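Local coordinates for protein Baccell_00875 (Bacteroides cellulosilyticus DSM 14838, PDB 5NO8) that probably cleaves the bond between capping L-rhamnose and glucuronic acid in arabinogalactan proteins, as a polysaccharide lyase, at residues V258-N263 and T328-L333; K272-C277 and G301-V306; E391-L396 and G448-W453; L401-Y406 and A455-Q460. One frame throughout, in Å; residues are numbered along the deposited sequence.

Contact 1: residues V258-N263 and T328-L333; sequences VLVSCN and THADCL
Strands 259-262 and 328-333 run in nearly the same direction, 22° apart, with their axes 7.2 Å from each other at closest approach. That spacing is too wide for strand pairing, and no hydrogen bond joins the two segments; the strands, not neighbours in their shared sheet, face each other through side chains across its apolar interior, as in a beta-sandwich, with Val260 opposite Ala330. Val260 spans two partners: CG1, anti to the backbone N (chi1 177°), lies against Ala330 CB at 3.8 Å, while CG2 meets Thr328 CG2 tip to tip at 3.7 Å. Val258 CG2 slides past that same Thr328 methyl at 3.8 Å. Threonine suits this place by splitting its roles: CG2 turns to the valines, and OG1, anti to the backbone N, bonds to Gly170 O. Farther along, Cys262 SG rests 3.8 Å from Ala330 CB and 3.7 Å from Cys332 SG, a van der Waals distance that rules out a disulfide. The small alanine leaves room for both the valine methyl and the sulfur. On the far face of strand 328-333, His329 NE2 donates to Asp331 OD2 (3.0 Å), the acceptor lying close to the imidazole plane, and the ring also meets Trp168. Strand 259-262 is hydrogen-bonded to strand 272-278, strand 328-333 to strand 314-322, and Leu259 turns outward onto helix 245-254.

Contact 2: residues K272-C277 and G301-V306; sequences KARVEC and GNLCFV
Arg274 lays its guanidinium flat over the ring of Phe305, CZ 4.0 Å from the ring centroid and the planes tilted by 23°, so stacking and cation-pi attraction act together. An extended chain, CG anti to the backbone N (chi1 178°), carries the group across to the neighbouring strand. Its rotation is fixed by Glu276: NE donates at 2.9 Å to OE2, which receives it on its anti lone pair, while NH2 reaches the same oxygen from above the carboxylate plane; both bonds keep to the guanidinium plane. NH1 adds a salt bridge to Glu307. These groups ride on one face of an antiparallel strand pair, with Glu276 and Phe305 as the non-hydrogen-bonded pair between two hydrogen-bonded ones, Val275 with Val306 and Cys277 with Cys304. Cys277 N to Cys304 O, at 2.7 Å, runs almost along the C=O axis. An alanine in place of Arg274 would remove the stack on Phe305 and the bonds to Glu276 and Glu307, and would probably leave the ring and carboxylates less firmly placed. Leu303 CD1 packs on Glu276 CB at 3.8 Å. On the other face Val275, Val306, Cys277 and Cys304 are compact and buried, Val275 and Cys277 touching Phe320.

Contact 3: residues E391-L396 and G448-W453; sequences EGAERL and GYNYMW
Van der Waals packing is centred on Trp453, whose CG stands anti to its carbonyl carbon (chi1 -58°) and whose broad indole accounts for the largest share of the interface. Its CB meets Leu396 CB at 3.8 Å, where Leu396 also touches helix 412-429. At the outer end of the indole, CH2 lies 3.6 Å from Glu394 CG; the glutamate chain, bent at chi2 (85°), runs alongside, its carboxylate turned 41° from the ring plane. Between these points, CE3 comes within 3.5 Å of Ala393 O. Asn450 OD1 lies 3.3 Å from Ala393 CB, an approach that suits the small methyl of alanine.

Polar links are indirect. A single water donates to Ala393 O at 3.1 Å and to Asn450 O at 2.9 Å, bridging loop and helix backbone at the indole edge. The charged end of Glu394 is committed to a salt bridge with Arg447, while its backbone O accepts from NE1 of Trp682, whose ring meets Trp453.

A short 3-10 turn leads into helix 396-409, which helices 412-429, 448-465 and 469-485 follow in succession, consistent with an alpha/alpha toroid; a glycerol about 5 Å from the Glu394 side chain may mark a pocket nearby.

Contact 4: residues L401-Y406 and A455-Q460; sequences LLVKQY and AELYFQ. With GOL (glycerol), chain F.
Lys404 leaves helix 396-409 with CG anti to the carbonyl carbon (chi1 -70°) and then stays extended to its end, a long apolar stem that crosses Gln460 obliquely. Beyond CB this stem packs on Leu688 of helix 682-692; CE then passes 3.6 Å from Gln460 NE2, and NZ donates to O1 of a bound glycerol at 2.9 Å. The ammonium has further acceptors in the backbone carbonyls of Val685 and Leu694, so a lysine suits a place where several oxygens converge. On the second helix Glu456 reaches out with CG anti to the backbone N (chi1 169°), and its carboxylate takes glycerol with both oxygens: O2 donates to OE1 at 2.7 Å and O1 to OE2 at 2.6 Å. OE2 also accepts from Gln460 NE2, 2.8 Å away and one helical turn on, which holds the carboxylate in place. An alanine instead of Glu456 would remove both carboxylate bonds to glycerol and would probably leave the Gln460 amide less firmly oriented. Beside this polar cluster, Val403 CG1 packs on Gln460 CB at 3.5 Å and CG2 lies 4.2 Å from Leu457 CD1, a branched residue filling the gap between two helices of the helical domain that run nearly parallel, at 22°. Glycerol, probably from the crystallisation liquor, is also held by Gln550 and Tyr624 and may mark a polar pocket between helices. Lys404 NZ and Glu456 OE2 are 4.5 Å apart, beyond a salt bridge, so their charges would probably stabilise one another mainly through space and through glycerol O1, which accepts from NZ and donates to OE2.

In the fold
Contacts 1 and 2 belong to one beta domain and share a sheet, in which strands 259-262 and 272-278 are neighbours: Ser261 O and Glu276 N lie 2.8 Å apart, a probable hydrogen bond. Contact 1 joins largely buried faces mainly by methyls and sulfurs, whereas contact 2 adds backbone pairing and a charged, partly exposed face. Contacts 3 and 4 lie in the helical domain, their centres about 13 Å apart, and both use helix 448-465; Leu396 CD1 packs on Leu457 CD2 at 3.8 Å. Both are largely buried, yet contact 3 links loop to helix around an indole and a water, while contact 4 pairs an apolar seam with polar groups around glycerol.

Contact 1: residues V258-N263 and T328-L333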
# COMPACT_ATOMS: atom_id res chain seq x y z
N VAL A 258 12.47 9.62 -17.80
CA VAL A 258 11.22 10.33 -18.04
C VAL A 258 10.24 10.04 -16.93
O VAL A 258 10.41 9.06 -16.19
CB VAL A 258 10.58 9.97 -19.41
CG1 VAL A 258 11.56 10.22 -20.54
CG2 VAL A 258 10.10 8.53 -19.45
N LEU A 259 9.23 10.90 -16.79
CA LEU A 259 8.18 10.74 -15.80
C LEU A 259 6.84 10.69 -16.53
O LEU A 259 6.52 11.58 -17.32
CB LEU A 259 8.16 11.91 -14.80
CG LEU A 259 9.35 11.97 -13.87
CD1 LEU A 259 9.46 13.37 -13.29
CD2 LEU A 259 9.23 10.91 -12.78
N VAL A 260 6.08 9.64 -16.26
CA VAL A 260 4.75 9.48 -16.81
C VAL A 260 3.73 9.76 -15.73
O VAL A 260 3.90 9.36 -14.59
CB VAL A 260 4.57 8.06 -17.38
CG1 VAL A 260 3.17 7.84 -17.91
CG2 VAL A 260 5.55 7.88 -18.52
N SER A 261 2.64 10.44 -16.11
CA SER A 261 1.54 10.65 -15.20
C SER A 261 0.24 10.74 -16.00
O SER A 261 0.25 11.13 -17.17
CB SER A 261 1.74 11.93 -14.39
OG SER A 261 2.04 13.01 -15.26
N CYS A 262 -0.86 10.45 -15.32
CA CYS A 262 -2.20 10.52 -15.91
C CYS A 262 -3.04 11.48 -15.09
O CYS A 262 -2.78 11.69 -13.92
CB CYS A 262 -2.87 9.15 -15.90
SG CYS A 262 -1.92 7.86 -16.75
N ASN A 263 -4.09 12.02 -15.70
CA ASN A 263 -4.98 12.91 -14.96
C ASN A 263 -5.67 12.15 -13.82
O ASN A 263 -5.89 12.72 -12.75
CB ASN A 263 -5.96 13.64 -15.89
CG ASN A 263 -6.88 12.70 -16.64
OD1 ASN A 263 -6.42 11.75 -17.27
ND2 ASN A 263 -8.18 12.94 -16.55
N THR A 328 8.40 2.83 -21.53
CA THR A 328 7.84 2.87 -20.18
C THR A 328 6.34 2.88 -20.29
O THR A 328 5.81 2.92 -21.40
CB THR A 328 8.42 4.07 -19.36
OG1 THR A 328 8.07 3.95 -17.97
CG2 THR A 328 7.98 5.42 -19.86
N HIS A 329 5.65 2.83 -19.15
CA HIS A 329 4.20 2.70 -19.16
C HIS A 329 3.50 3.35 -17.97
O HIS A 329 4.14 3.83 -17.02
CB HIS A 329 3.83 1.21 -19.23
CG HIS A 329 3.87 0.49 -17.91
ND1 HIS A 329 5.04 0.16 -17.28
CD2 HIS A 329 2.87 0.09 -17.10
CE1 HIS A 329 4.75 -0.47 -16.15
NE2 HIS A 329 3.45 -0.52 -16.01
N ALA A 330 2.18 3.39 -18.09
CA ALA A 330 1.25 3.69 -17.01
C ALA A 330 0.14 2.65 -16.97
O ALA A 330 -0.25 2.13 -18.02
CB ALA A 330 0.65 5.06 -17.20
N ASP A 331 -0.34 2.34 -15.76
CA ASP A 331 -1.41 1.35 -15.56
C ASP A 331 -2.69 2.06 -15.08
O ASP A 331 -2.68 2.67 -14.00
CB ASP A 331 -1.02 0.31 -14.52
CG ASP A 331 0.17 -0.53 -14.94
OD1 ASP A 331 0.14 -1.08 -16.08
OD2 ASP A 331 1.12 -0.67 -14.13
N CYS A 332 -3.75 1.99 -15.88
CA CYS A 332 -5.04 2.59 -15.57
C CYS A 332 -6.13 1.52 -15.59
O CYS A 332 -5.95 0.43 -16.15
CB CYS A 332 -5.40 3.66 -16.59
SG CYS A 332 -4.21 5.01 -16.60
N LEU A 333 -7.26 1.85 -14.97
CA LEU A 333 -8.41 0.97 -14.93
C LEU A 333 -9.64 1.74 -15.40
O LEU A 333 -9.82 2.89 -15.02
CB LEU A 333 -8.66 0.49 -13.49
CG LEU A 333 -9.82 -0.46 -13.24
CD1 LEU A 333 -9.62 -1.81 -13.91
CD2 LEU A 333 -10.03 -0.68 -11.74

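Contact 2: residues K272-C277 and G301-V306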
# COMPACT_ATOMS: atom_id res chain seq x y z
N LYS A 272 -12.39 10.94 -20.63
CA LYS A 272 -11.19 11.15 -21.42
C LYS A 272 -9.95 11.04 -20.52
O LYS A 272 -9.91 11.64 -19.45
CB LYS A 272 -11.17 12.52 -22.11
N ALA A 273 -8.96 10.28 -20.98
CA ALA A 273 -7.68 10.15 -20.28
C ALA A 273 -6.69 11.09 -20.92
O ALA A 273 -6.67 11.23 -22.17
CB ALA A 273 -7.16 8.72 -20.36
N ARG A 274 -5.88 11.75 -20.10
CA ARG A 274 -4.74 12.51 -20.59
C ARG A 274 -3.50 11.90 -19.94
O ARG A 274 -3.38 11.92 -18.73
CB ARG A 274 -4.83 13.99 -20.25
CG ARG A 274 -3.60 14.78 -20.73
CD ARG A 274 -3.73 16.26 -20.40
NE ARG A 274 -2.52 17.00 -20.74
CZ ARG A 274 -2.33 17.79 -21.80
NH1 ARG A 274 -3.27 18.02 -22.70
NH2 ARG A 274 -1.17 18.41 -21.93
N VAL A 275 -2.59 11.38 -20.76
CA VAL A 275 -1.39 10.70 -20.26
C VAL A 275 -0.18 11.47 -20.76
O VAL A 275 -0.05 11.68 -21.96
CB VAL A 275 -1.33 9.23 -20.74
CG1 VAL A 275 -0.23 8.48 -20.01
CG2 VAL A 275 -2.67 8.57 -20.58
N GLU A 276 0.69 11.89 -19.84
CA GLU A 276 1.83 12.76 -20.14
C GLU A 276 3.13 12.04 -19.89
O GLU A 276 3.24 11.30 -18.91
CB GLU A 276 1.79 13.99 -19.22
CG GLU A 276 0.63 14.92 -19.54
CD GLU A 276 0.68 16.25 -18.79
OE1 GLU A 276 1.57 16.43 -17.92
OE2 GLU A 276 -0.17 17.10 -19.08
N CYS A 277 4.09 12.25 -20.77
CA CYS A 277 5.45 11.76 -20.62
C CYS A 277 6.38 12.99 -20.65
O CYS A 277 6.53 13.66 -21.69
CB CYS A 277 5.77 10.79 -21.73
SG CYS A 277 7.42 10.02 -21.61
N GLY A 301 7.61 20.51 -27.02
CA GLY A 301 8.93 20.56 -26.38
C GLY A 301 9.23 19.29 -25.59
O GLY A 301 9.22 18.21 -26.15
N ASN A 302 9.45 19.42 -24.29
CA ASN A 302 9.78 18.24 -23.47
C ASN A 302 8.58 17.54 -22.80
O ASN A 302 8.71 16.89 -21.75
CB ASN A 302 10.89 18.58 -22.48
CG ASN A 302 10.46 19.57 -21.45
OD1 ASN A 302 9.28 19.92 -21.34
ND2 ASN A 302 11.44 20.06 -20.68
N LEU A 303 7.41 17.68 -23.43
CA LEU A 303 6.21 17.02 -23.03
C LEU A 303 5.67 16.27 -24.23
O LEU A 303 5.55 16.83 -25.32
CB LEU A 303 5.17 18.03 -22.56
CG LEU A 303 3.82 17.39 -22.20
CD1 LEU A 303 3.97 16.51 -20.96
CD2 LEU A 303 2.74 18.46 -22.00
N CYS A 304 5.37 14.99 -24.04
CA CYS A 304 4.66 14.17 -25.03
C CYS A 304 3.41 13.72 -24.34
O CYS A 304 3.48 13.30 -23.19
CB CYS A 304 5.47 12.95 -25.39
SG CYS A 304 6.77 13.34 -26.55
N PHE A 305 2.25 13.83 -25.00
CA PHE A 305 1.01 13.40 -24.38
C PHE A 305 0.03 12.74 -25.34
O PHE A 305 0.08 12.93 -26.56
CB PHE A 305 0.32 14.52 -23.59
CG PHE A 305 -0.19 15.66 -24.44
CD1 PHE A 305 0.66 16.69 -24.82
CD2 PHE A 305 -1.51 15.69 -24.87
CE1 PHE A 305 0.19 17.74 -25.60
CE2 PHE A 305 -1.98 16.74 -25.66
CZ PHE A 305 -1.13 17.76 -26.02
N VAL A 306 -0.83 11.94 -24.74
CA VAL A 306 -1.90 11.22 -25.39
C VAL A 306 -3.20 11.65 -24.73
O VAL A 306 -3.27 11.77 -23.50
CB VAL A 306 -1.71 9.70 -25.12
CG1 VAL A 306 -2.90 8.88 -25.56
CG2 VAL A 306 -0.47 9.21 -25.81
O HOH W 1 8.74 14.28 -23.21

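Contact 3: residues E391-L396 and G448-W453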
# COMPACT_ATOMS: atom_id res chain seq x y z
N GLU A 391 -16.93 -13.34 12.33
CA GLU A 391 -18.18 -12.66 12.02
C GLU A 391 -18.30 -11.24 12.59
O GLU A 391 -19.37 -10.61 12.48
CB GLU A 391 -19.36 -13.55 12.47
CG GLU A 391 -19.43 -13.83 13.97
CD GLU A 391 -18.73 -15.12 14.41
OE1 GLU A 391 -17.69 -15.51 13.82
OE2 GLU A 391 -19.23 -15.73 15.40
N GLY A 392 -17.23 -10.71 13.18
CA GLY A 392 -17.23 -9.36 13.74
C GLY A 392 -15.98 -8.60 13.33
O GLY A 392 -15.48 -8.78 12.20
N ALA A 393 -15.47 -7.78 14.24
CA ALA A 393 -14.24 -7.01 14.04
C ALA A 393 -14.31 -6.18 12.75
O ALA A 393 -15.27 -5.42 12.57
CB ALA A 393 -13.01 -7.93 14.07
N GLU A 394 -13.37 -6.34 11.83
CA GLU A 394 -13.35 -5.50 10.64
C GLU A 394 -14.56 -5.71 9.73
O GLU A 394 -14.80 -4.87 8.85
CB GLU A 394 -12.08 -5.77 9.80
CG GLU A 394 -10.80 -5.16 10.31
CD GLU A 394 -10.07 -5.99 11.35
OE1 GLU A 394 -10.62 -6.97 11.93
OE2 GLU A 394 -8.89 -5.64 11.59
N ARG A 395 -15.27 -6.83 9.87
CA ARG A 395 -16.50 -7.08 9.08
C ARG A 395 -17.64 -6.09 9.39
O ARG A 395 -18.58 -5.98 8.59
CB ARG A 395 -17.00 -8.52 9.23
CG ARG A 395 -16.40 -9.57 8.29
CD ARG A 395 -14.89 -9.68 8.38
NE ARG A 395 -14.46 -10.16 9.69
CZ ARG A 395 -13.20 -10.15 10.12
NH1 ARG A 395 -12.21 -9.70 9.33
NH2 ARG A 395 -12.92 -10.58 11.35
N LEU A 396 -17.55 -5.37 10.50
CA LEU A 396 -18.40 -4.19 10.77
C LEU A 396 -18.46 -3.17 9.62
O LEU A 396 -19.47 -2.48 9.48
CB LEU A 396 -18.00 -3.47 12.06
CG LEU A 396 -18.62 -4.00 13.37
CD1 LEU A 396 -20.07 -3.52 13.46
CD2 LEU A 396 -18.55 -5.51 13.52
N GLY A 448 -9.32 -3.53 21.19
CA GLY A 448 -9.78 -2.13 21.24
C GLY A 448 -10.32 -1.60 19.92
O GLY A 448 -11.23 -0.78 19.90
N TYR A 449 -9.72 -2.06 18.83
CA TYR A 449 -10.13 -1.66 17.47
C TYR A 449 -11.62 -1.92 17.26
O TYR A 449 -12.32 -1.09 16.66
CB TYR A 449 -9.34 -2.45 16.41
CG TYR A 449 -7.87 -2.06 16.27
CD1 TYR A 449 -7.51 -0.86 15.67
CD2 TYR A 449 -6.84 -2.93 16.68
CE1 TYR A 449 -6.17 -0.49 15.52
CE2 TYR A 449 -5.49 -2.58 16.51
CZ TYR A 449 -5.17 -1.35 15.93
OH TYR A 449 -3.87 -0.95 15.75
N ASN A 450 -12.10 -3.05 17.77
CA ASN A 450 -13.44 -3.51 17.45
C ASN A 450 -14.51 -2.57 17.99
O ASN A 450 -15.58 -2.46 17.38
CB ASN A 450 -13.68 -4.93 17.97
CG ASN A 450 -12.75 -5.96 17.36
OD1 ASN A 450 -12.07 -5.69 16.36
ND2 ASN A 450 -12.74 -7.15 17.94
N TYR A 451 -14.22 -1.88 19.09
CA TYR A 451 -15.19 -0.99 19.74
C TYR A 451 -15.51 0.26 18.91
O TYR A 451 -16.65 0.76 18.95
CB TYR A 451 -14.66 -0.51 21.09
CG TYR A 451 -14.61 -1.59 22.14
CD1 TYR A 451 -13.67 -2.62 22.07
CD2 TYR A 451 -15.52 -1.59 23.22
CE1 TYR A 451 -13.62 -3.61 23.03
CE2 TYR A 451 -15.47 -2.58 24.19
CZ TYR A 451 -14.52 -3.59 24.10
OH TYR A 451 -14.46 -4.59 25.04
N MET A 452 -14.51 0.79 18.22
CA MET A 452 -14.70 2.00 17.40
C MET A 452 -15.66 1.74 16.27
O MET A 452 -16.46 2.60 15.92
CB MET A 452 -13.38 2.48 16.80
CG MET A 452 -12.30 2.83 17.81
SD MET A 452 -12.89 3.91 19.15
CE MET A 452 -13.40 2.73 20.38
N TRP A 453 -15.54 0.56 15.68
CA TRP A 453 -16.32 0.19 14.50
C TRP A 453 -17.75 -0.15 14.89
O TRP A 453 -18.69 0.24 14.19
CB TRP A 453 -15.66 -0.97 13.76
CG TRP A 453 -14.25 -0.66 13.33
CD1 TRP A 453 -13.75 0.55 12.90
CD2 TRP A 453 -13.15 -1.58 13.31
NE1 TRP A 453 -12.43 0.42 12.60
CE2 TRP A 453 -12.03 -0.87 12.84
CE3 TRP A 453 -13.02 -2.93 13.63
CZ2 TRP A 453 -10.77 -1.48 12.69
CZ3 TRP A 453 -11.77 -3.53 13.49
CH2 TRP A 453 -10.67 -2.80 13.01
O HOH W 2 -15.96 -4.63 15.52

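Contact 4: residues L401-Y406 and A455-Q460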
# COMPACT_ATOMS: atom_id res chain seq x y z
N LEU A 401 -20.89 0.56 5.59
CA LEU A 401 -21.10 0.86 4.18
C LEU A 401 -22.61 0.85 3.84
O LEU A 401 -23.10 1.79 3.17
CB LEU A 401 -20.42 -0.17 3.28
CG LEU A 401 -20.70 0.00 1.79
CD1 LEU A 401 -20.32 1.39 1.31
CD2 LEU A 401 -19.96 -1.07 1.00
N LEU A 402 -23.31 -0.22 4.23
CA LEU A 402 -24.74 -0.29 3.90
C LEU A 402 -25.55 0.87 4.48
O LEU A 402 -26.47 1.35 3.80
CB LEU A 402 -25.35 -1.63 4.23
CG LEU A 402 -25.30 -2.68 3.13
CD1 LEU A 402 -23.90 -2.95 2.59
CD2 LEU A 402 -25.95 -3.97 3.60
N VAL A 403 -25.20 1.35 5.67
CA VAL A 403 -25.83 2.57 6.20
C VAL A 403 -25.58 3.77 5.30
O VAL A 403 -26.50 4.52 4.99
CB VAL A 403 -25.34 2.97 7.62
CG1 VAL A 403 -25.98 4.28 8.04
CG2 VAL A 403 -25.66 1.88 8.61
N LYS A 404 -24.32 4.01 4.91
CA LYS A 404 -24.02 5.18 4.11
C LYS A 404 -24.78 5.11 2.79
O LYS A 404 -25.34 6.10 2.35
CB LYS A 404 -22.52 5.36 3.90
CG LYS A 404 -21.81 5.74 5.18
CD LYS A 404 -20.37 6.13 4.95
CE LYS A 404 -19.69 6.41 6.28
NZ LYS A 404 -18.39 7.08 6.05
N GLN A 405 -24.83 3.92 2.19
CA GLN A 405 -25.55 3.75 0.93
C GLN A 405 -27.09 3.90 1.15
O GLN A 405 -27.78 4.48 0.32
CB GLN A 405 -25.25 2.40 0.29
CG GLN A 405 -25.81 2.25 -1.13
CD GLN A 405 -25.14 3.09 -2.21
OE1 GLN A 405 -24.34 3.99 -1.96
NE2 GLN A 405 -25.52 2.81 -3.45
N TYR A 406 -27.59 3.44 2.28
CA TYR A 406 -28.97 3.70 2.65
C TYR A 406 -29.26 5.19 2.74
O TYR A 406 -30.30 5.67 2.24
CB TYR A 406 -29.34 2.99 3.97
CG TYR A 406 -30.73 3.40 4.36
CD1 TYR A 406 -31.83 2.78 3.78
CD2 TYR A 406 -30.94 4.47 5.20
CE1 TYR A 406 -33.13 3.20 4.08
CE2 TYR A 406 -32.23 4.90 5.51
CZ TYR A 406 -33.32 4.26 4.95
OH TYR A 406 -34.60 4.68 5.24
N ALA A 455 -19.21 1.20 17.54
CA ALA A 455 -19.75 2.52 17.86
C ALA A 455 -20.12 3.32 16.63
O ALA A 455 -21.18 3.96 16.58
CB ALA A 455 -18.76 3.31 18.68
N GLU A 456 -19.25 3.28 15.62
CA GLU A 456 -19.56 3.92 14.36
C GLU A 456 -20.87 3.37 13.84
O GLU A 456 -21.74 4.15 13.48
CB GLU A 456 -18.45 3.70 13.32
CG GLU A 456 -18.85 4.12 11.90
CD GLU A 456 -18.13 5.32 11.33
OE1 GLU A 456 -17.02 5.71 11.79
OE2 GLU A 456 -18.67 5.89 10.34
N LEU A 457 -21.01 2.05 13.80
CA LEU A 457 -22.25 1.46 13.30
C LEU A 457 -23.46 2.04 14.04
O LEU A 457 -24.44 2.47 13.40
CB LEU A 457 -22.25 -0.06 13.39
CG LEU A 457 -23.57 -0.74 13.00
CD1 LEU A 457 -23.86 -0.61 11.51
CD2 LEU A 457 -23.62 -2.19 13.40
N TYR A 458 -23.39 2.07 15.37
CA TYR A 458 -24.54 2.53 16.15
C TYR A 458 -24.88 3.99 15.88
O TYR A 458 -26.05 4.31 15.66
CB TYR A 458 -24.35 2.26 17.67
CG TYR A 458 -24.29 0.82 18.09
CD1 TYR A 458 -24.88 -0.20 17.38
CD2 TYR A 458 -23.65 0.47 19.29
CE1 TYR A 458 -24.83 -1.52 17.80
CE2 TYR A 458 -23.60 -0.84 19.73
CZ TYR A 458 -24.18 -1.83 19.00
OH TYR A 458 -24.12 -3.12 19.43
N PHE A 459 -23.89 4.88 15.84
CA PHE A 459 -24.16 6.27 15.54
C PHE A 459 -24.75 6.44 14.13
O PHE A 459 -25.67 7.25 13.94
CB PHE A 459 -22.93 7.14 15.70
CG PHE A 459 -22.40 7.24 17.11
CD1 PHE A 459 -23.22 7.64 18.17
CD2 PHE A 459 -21.05 7.00 17.38
CE1 PHE A 459 -22.70 7.76 19.46
CE2 PHE A 459 -20.53 7.10 18.66
CZ PHE A 459 -21.36 7.50 19.70
N GLN A 460 -24.26 5.66 13.17
CA GLN A 460 -24.84 5.69 11.81
C GLN A 460 -26.30 5.20 11.82
O GLN A 460 -27.15 5.76 11.12
CB GLN A 460 -24.01 4.83 10.86
CG GLN A 460 -22.57 5.29 10.66
CD GLN A 460 -22.42 6.51 9.78
OE1 GLN A 460 -23.41 7.14 9.39
NE2 GLN A 460 -21.17 6.87 9.48
C1 GOL F . -15.80 7.31 9.10
O1 GOL F . -17.16 7.18 8.62
C2 GOL F . -15.63 8.46 10.09
O2 GOL F . -16.49 8.28 11.24
C3 GOL F . -14.20 8.48 10.65
O3 GOL F . -13.23 8.97 9.71